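Local structure of type I modular polyketide synthase (Streptomyces albus subsp. albus, 6IYT) at residues A231-V234 against V235-S239; G291-A294 against A295-L299. The protein probably loads an ethylmalonyl extender unit from coenzyme A onto the polyketide synthase during salinomycin assembly, acting as an acyltransferase domain. All coordinates share one frame; numbering follows the deposited sequence.

In the fold
Each contact is a short run of one helix within the acyltransferase domain, tied by backbone i to i+4 bonds, but the two lie on different helices. Their centres are 27 Å apart and they do not touch. Contact 1 is in the middle of helix 228-245 and is largely buried among other helices. Its side chains are mainly aliphatic, with Ser239 bonding back to its own helix. Contact 2 covers the N-cap and the first two turns of helix 293-305, directly after strand 286-291, and is only partly buried. There a glutamine side chain caps the helix start, leucine faces the mixed sheet, and glutamates lie on the exposed part.

Contact 1: residues A231-V234 against V235-S239; sequences AAQV and VVLRS
Ala231 to Val234 bond to Val235 to Arg238 in a local i to i+4 contact within helix 228-245 of the acyltransferase domain. It is made mostly by the backbone. Four successive bonds carry it: Val235 N to Ala231 O, Val236 N to Ala232 O, Leu237 N to Gln233 O and Arg238 N to Val234 O. All are near-straight, and the shortest runs from Leu237 N to Gln233 O at 2.9 Å.

Gln233 and Leu237 form the side-chain part. They lie side by side and point the same way. Leu237 CD1 rests alongside the aliphatic stem of Gln233, 3.9 Å from Gln233 CG. The Gln233 chain is extended (chi1 -168°, chi2 174°), which carries its amide outward beyond the leucine methyl. Gln233 NE2 still comes within 4.0 Å of Leu237 CD1.

Val235 and Val236 each bring a methyl against Ala232 O. Val235 CG1 sits between its own backbone N and carbonyl carbon (chi1 71°). There Val235 CG1 lies 3.2 Å from Ala232 O, and Val236 CG2 also lies 3.2 Å from Ala232 O. Further along, Val235 O is gripped twice by Ser239. Val235 O accepts from Ser239 N at 3.1 Å and from Ser239 OG at 2.7 Å. The hydroxyl thus donates back within its own helix.

Most of this part of the helix is buried. Ala231, Val235 and Ser239 touch helix 181-200, while Ala231, Val234 and Arg238 touch Ile217 of helix 215-223. Arg238 extends to helix 363-371, where its NH1 bonds to Asn369 OD1 and its side chain packs on Trp366 and Cys370. Helix 228-245 therefore lies against three other helices of the domain.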
ATOM      1  N   ALA A 231      11.952  13.786   4.908  1.00  4.73           N
ATOM      2  CA  ALA A 231      11.605  12.348   4.796  1.00  4.71           C
ATOM      3  C   ALA A 231      12.517  11.663   3.766  1.00  4.49           C
ATOM      4  O   ALA A 231      13.096  10.589   4.018  1.00  3.78           O
ATOM      5  CB  ALA A 231      10.127  12.188   4.401  1.00  4.45           C
ATOM      6  N   ALA A 232      12.684  12.293   2.629  1.00  5.51           N
ATOM      7  CA  ALA A 232      13.561  11.766   1.612  1.00  5.89           C
ATOM      8  C   ALA A 232      14.989  11.574   2.105  1.00  5.97           C
ATOM      9  O   ALA A 232      15.610  10.523   1.883  1.00  5.76           O
ATOM     10  CB  ALA A 232      13.523  12.641   0.379  1.00  6.38           C
ATOM     11  N   GLN A 233      15.508  12.561   2.802  1.00  6.92           N
ATOM     12  CA  GLN A 233      16.840  12.491   3.314  1.00  6.70           C
ATOM     13  C   GLN A 233      17.002  11.412   4.393  1.00  6.10           C
ATOM     14  O   GLN A 233      18.020  10.710   4.407  1.00  6.61           O
ATOM     15  CB  GLN A 233      17.286  13.864   3.842  1.00  7.52           C
ATOM     16  CG  GLN A 233      18.756  13.940   4.141  1.00  8.63           C
ATOM     17  CD  GLN A 233      19.226  15.345   4.520  1.00 11.01           C
ATOM     18  OE1 GLN A 233      18.464  16.298   4.503  1.00 12.22           O
ATOM     19  NE2 GLN A 233      20.514  15.475   4.752  1.00 14.82           N
ATOM     20  N   VAL A 234      15.970  11.201   5.217  1.00  5.74           N
ATOM     21  CA  VAL A 234      16.002  10.128   6.194  1.00  5.23           C
ATOM     22  C   VAL A 234      16.116   8.776   5.508  1.00  5.61           C
ATOM     23  O   VAL A 234      16.964   7.940   5.888  1.00  5.57           O
ATOM     24  CB  VAL A 234      14.791  10.121   7.127  1.00  5.58           C
ATOM     25  CG1 VAL A 234      14.797   8.897   7.978  1.00  6.31           C
ATOM     26  CG2 VAL A 234      14.763  11.355   8.013  1.00  5.53           C
ATOM     27  N   VAL A 235      15.266   8.524   4.529  1.00  5.09           N
ATOM     28  CA  VAL A 235      15.274   7.196   3.909  1.00  5.17           C
ATOM     29  C   VAL A 235      16.555   6.939   3.108  1.00  4.95           C
ATOM     30  O   VAL A 235      17.110   5.838   3.179  1.00  5.43           O
ATOM     31  CB  VAL A 235      14.012   6.898   3.062  1.00  5.47           C
ATOM     32  CG1 VAL A 235      13.986   7.713   1.797  1.00  6.37           C
ATOM     33  CG2 VAL A 235      13.961   5.412   2.724  1.00  5.46           C
ATOM     34  N   VAL A 236      17.109   7.979   2.495  1.00  4.14           N
ATOM     35  CA  VAL A 236      18.357   7.843   1.754  1.00  4.50           C
ATOM     36  C   VAL A 236      19.513   7.554   2.710  1.00  5.18           C
ATOM     37  O   VAL A 236      20.245   6.602   2.531  1.00  4.37           O
ATOM     38  CB  VAL A 236      18.681   9.101   0.919  1.00  4.57           C
ATOM     39  CG1 VAL A 236      20.124   9.022   0.368  1.00  5.25           C
ATOM     40  CG2 VAL A 236      17.702   9.240  -0.233  1.00  4.83           C
ATOM     41  N   LEU A 237      19.653   8.342   3.755  1.00  5.50           N
ATOM     42  CA  LEU A 237      20.828   8.207   4.609  1.00  6.36           C
ATOM     43  C   LEU A 237      20.780   6.948   5.438  1.00  6.02           C
ATOM     44  O   LEU A 237      21.800   6.318   5.654  1.00  5.94           O
ATOM     45  CB  LEU A 237      20.993   9.410   5.513  1.00  7.27           C
ATOM     46  CG  LEU A 237      21.380  10.706   4.823  1.00  8.52           C
ATOM     47  CD1 LEU A 237      21.507  11.807   5.882  1.00  8.14           C
ATOM     48  CD2 LEU A 237      22.662  10.568   4.010  1.00  9.92           C
ATOM     49  N   ARG A 238      19.623   6.634   5.999  1.00  5.23           N
ATOM     50  CA  ARG A 238      19.509   5.437   6.780  1.00  6.13           C
ATOM     51  C   ARG A 238      19.759   4.180   5.953  1.00  5.48           C
ATOM     52  O   ARG A 238      20.478   3.294   6.386  1.00  6.48           O
ATOM     53  CB  ARG A 238      18.187   5.352   7.499  1.00  6.81           C
ATOM     54  CG  ARG A 238      18.298   4.438   8.707  1.00  9.54           C
ATOM     55  CD  ARG A 238      17.061   4.514   9.590  1.00 10.34           C
ATOM     56  NE  ARG A 238      15.896   3.905   8.948  1.00  9.98           N
ATOM     57  CZ  ARG A 238      14.710   3.802   9.542  1.00 11.40           C
ATOM     58  NH1 ARG A 238      14.546   4.310  10.748  1.00  8.10           N
ATOM     59  NH2 ARG A 238      13.706   3.144   8.948  1.00 13.24           N
ATOM     60  N   SER A 239      19.183   4.104   4.742  1.00  5.43           N
ATOM     61  CA  SER A 239      19.394   2.932   3.905  1.00  5.11           C
ATOM     62  C   SER A 239      20.847   2.819   3.427  1.00  5.57           C
ATOM     63  O   SER A 239      21.385   1.724   3.342  1.00  5.29           O
ATOM     64  CB  SER A 239      18.405   2.873   2.726  1.00  5.19           C
ATOM     65  OG  SER A 239      18.552   3.956   1.814  1.00  4.31           O
TER

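Contact 2: residues G291-A294 against A295-L299; sequences GQVA and ALEEL
Gln292 OE1 accepts a bond from Ala295 N, a side-chain N-cap at the start of helix 293-305. Ala295 N to Gln292 OE1 is 3.1 Å, bent to 141° at the hydrogen. The donor lies in the plane of the amide, on a lone pair of OE1. CG of Gln292 stands opposite its backbone N (chi1 176°). The chain stays extended, and chi3 of 90° turns the amide so that OE1 faces Ala295 N. The same OE1 lies 3.5 Å from Ala295 CB.

The backbone of Gln292 holds the turn as well. Gln292 O accepts from Leu296 N at 2.9 Å. Val293 O then takes Glu297 N, and Ala294 O takes Glu298 N.

The cap sits where strand 286-291 passes into the helix. Gly291 bonds through its backbone to Ala251, and Gln292 to Val275, so the sheet and a loop position the turn. Leu296 packs inward on Leu276, Ala251 and Ala253. Glu298 OE1 makes a salt bridge to Arg268 NH1.

On the more exposed flank, Val293 and Glu297 run side by side. Val293 CG1 touches the carboxylate of Glu297, 3.4 Å from Glu297 OE2.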
ATOM      1  N   GLY A 291      17.800 -11.593  11.891  1.00  6.41           N
ATOM      2  CA  GLY A 291      19.060 -12.006  12.446  1.00  7.21           C
ATOM      3  C   GLY A 291      20.030 -12.504  11.403  1.00  7.71           C
ATOM      4  O   GLY A 291      19.825 -12.326  10.194  1.00  7.05           O
ATOM      5  N   GLN A 292      21.011 -13.264  11.864  1.00  8.21           N
ATOM      6  CA  GLN A 292      22.104 -13.725  11.025  1.00  8.94           C
ATOM      7  C   GLN A 292      21.551 -14.556   9.864  1.00  8.53           C
ATOM      8  O   GLN A 292      20.631 -15.330  10.044  1.00  8.46           O
ATOM      9  CB  GLN A 292      23.043 -14.571  11.887  1.00 11.91           C
ATOM     10  CG  GLN A 292      24.172 -15.205  11.139  1.00 17.35           C
ATOM     11  CD  GLN A 292      24.614 -16.495  11.791  1.00 22.74           C
ATOM     12  OE1 GLN A 292      24.102 -17.553  11.454  1.00 20.03           O
ATOM     13  NE2 GLN A 292      25.302 -16.367  12.915  1.00 22.98           N
ATOM     14  N   VAL A 293      22.128 -14.390   8.675  1.00  8.99           N
ATOM     15  CA  VAL A 293      21.556 -14.988   7.460  1.00  9.94           C
ATOM     16  C   VAL A 293      21.534 -16.517   7.524  1.00 10.84           C
ATOM     17  O   VAL A 293      20.524 -17.139   7.216  1.00 10.48           O
ATOM     18  CB  VAL A 293      22.327 -14.544   6.204  1.00 10.58           C
ATOM     19  CG1 VAL A 293      21.792 -15.268   4.961  1.00 13.96           C
ATOM     20  CG2 VAL A 293      22.220 -13.038   6.041  1.00 11.59           C
ATOM     21  N   ALA A 294      22.645 -17.116   7.929  1.00 12.71           N
ATOM     22  CA  ALA A 294      22.734 -18.586   7.958  1.00 12.80           C
ATOM     23  C   ALA A 294      21.687 -19.189   8.888  1.00 10.90           C
ATOM     24  O   ALA A 294      20.946 -20.115   8.501  1.00  9.39           O
ATOM     25  CB  ALA A 294      24.126 -19.020   8.377  1.00 16.14           C
ATOM     26  N   ALA A 295      21.586 -18.641  10.087  1.00 10.34           N
ATOM     27  CA  ALA A 295      20.583 -19.083  11.065  1.00  9.51           C
ATOM     28  C   ALA A 295      19.170 -18.854  10.534  1.00 10.40           C
ATOM     29  O   ALA A 295      18.249 -19.700  10.700  1.00  8.41           O
ATOM     30  CB  ALA A 295      20.785 -18.340  12.365  1.00 10.71           C
ATOM     31  N   LEU A 296      18.973 -17.700   9.899  1.00  9.30           N
ATOM     32  CA  LEU A 296      17.665 -17.356   9.375  1.00  9.86           C
ATOM     33  C   LEU A 296      17.233 -18.319   8.290  1.00  9.79           C
ATOM     34  O   LEU A 296      16.077 -18.783   8.263  1.00 11.01           O
ATOM     35  CB  LEU A 296      17.688 -15.933   8.833  1.00  9.96           C
ATOM     36  CG  LEU A 296      16.320 -15.321   8.601  1.00 10.70           C
ATOM     37  CD1 LEU A 296      15.572 -15.112   9.915  1.00 12.04           C
ATOM     38  CD2 LEU A 296      16.480 -14.000   7.858  1.00 11.17           C
ATOM     39  N   GLU A 297      18.139 -18.621   7.388  1.00 10.83           N
ATOM     40  CA  GLU A 297      17.872 -19.612   6.327  1.00 12.03           C
ATOM     41  C   GLU A 297      17.619 -21.011   6.874  1.00 13.62           C
ATOM     42  O   GLU A 297      16.769 -21.738   6.355  1.00 14.82           O
ATOM     43  CB  GLU A 297      19.020 -19.617   5.319  1.00 13.41           C
ATOM     44  CG  GLU A 297      19.090 -18.307   4.534  1.00 17.23           C
ATOM     45  CD  GLU A 297      20.268 -18.236   3.563  1.00 23.94           C
ATOM     46  OE1 GLU A 297      21.234 -19.015   3.731  1.00 28.62           O
ATOM     47  OE2 GLU A 297      20.255 -17.340   2.677  1.00 23.75           O
ATOM     48  N   GLU A 298      18.343 -21.382   7.920  1.00 13.23           N
ATOM     49  CA  GLU A 298      18.128 -22.665   8.591  1.00 13.40           C
ATOM     50  C   GLU A 298      16.711 -22.745   9.199  1.00 11.22           C
ATOM     51  O   GLU A 298      15.991 -23.718   8.971  1.00 11.28           O
ATOM     52  CB  GLU A 298      19.221 -22.919   9.676  1.00 13.52           C
ATOM     53  CG  GLU A 298      19.131 -24.313  10.296  1.00 18.36           C
ATOM     54  CD  GLU A 298      20.083 -24.556  11.465  1.00 21.46           C
ATOM     55  OE1 GLU A 298      19.839 -25.551  12.199  1.00 22.63           O
ATOM     56  OE2 GLU A 298      21.094 -23.814  11.615  1.00 20.52           O
ATOM     57  N   LEU A 299      16.281 -21.680   9.869  1.00  9.60           N
ATOM     58  CA  LEU A 299      14.943 -21.601  10.425  1.00  8.41           C
ATOM     59  C   LEU A 299      13.861 -21.671   9.312  1.00  8.88           C
ATOM     60  O   LEU A 299      12.856 -22.348   9.460  1.00  9.90           O
ATOM     61  CB  LEU A 299      14.783 -20.308  11.240  1.00  8.34           C
ATOM     62  CG  LEU A 299      13.387 -20.066  11.792  1.00  9.08           C
ATOM     63  CD1 LEU A 299      13.073 -21.051  12.914  1.00  9.93           C
ATOM     64  CD2 LEU A 299      13.194 -18.629  12.256  1.00  8.85           C
TER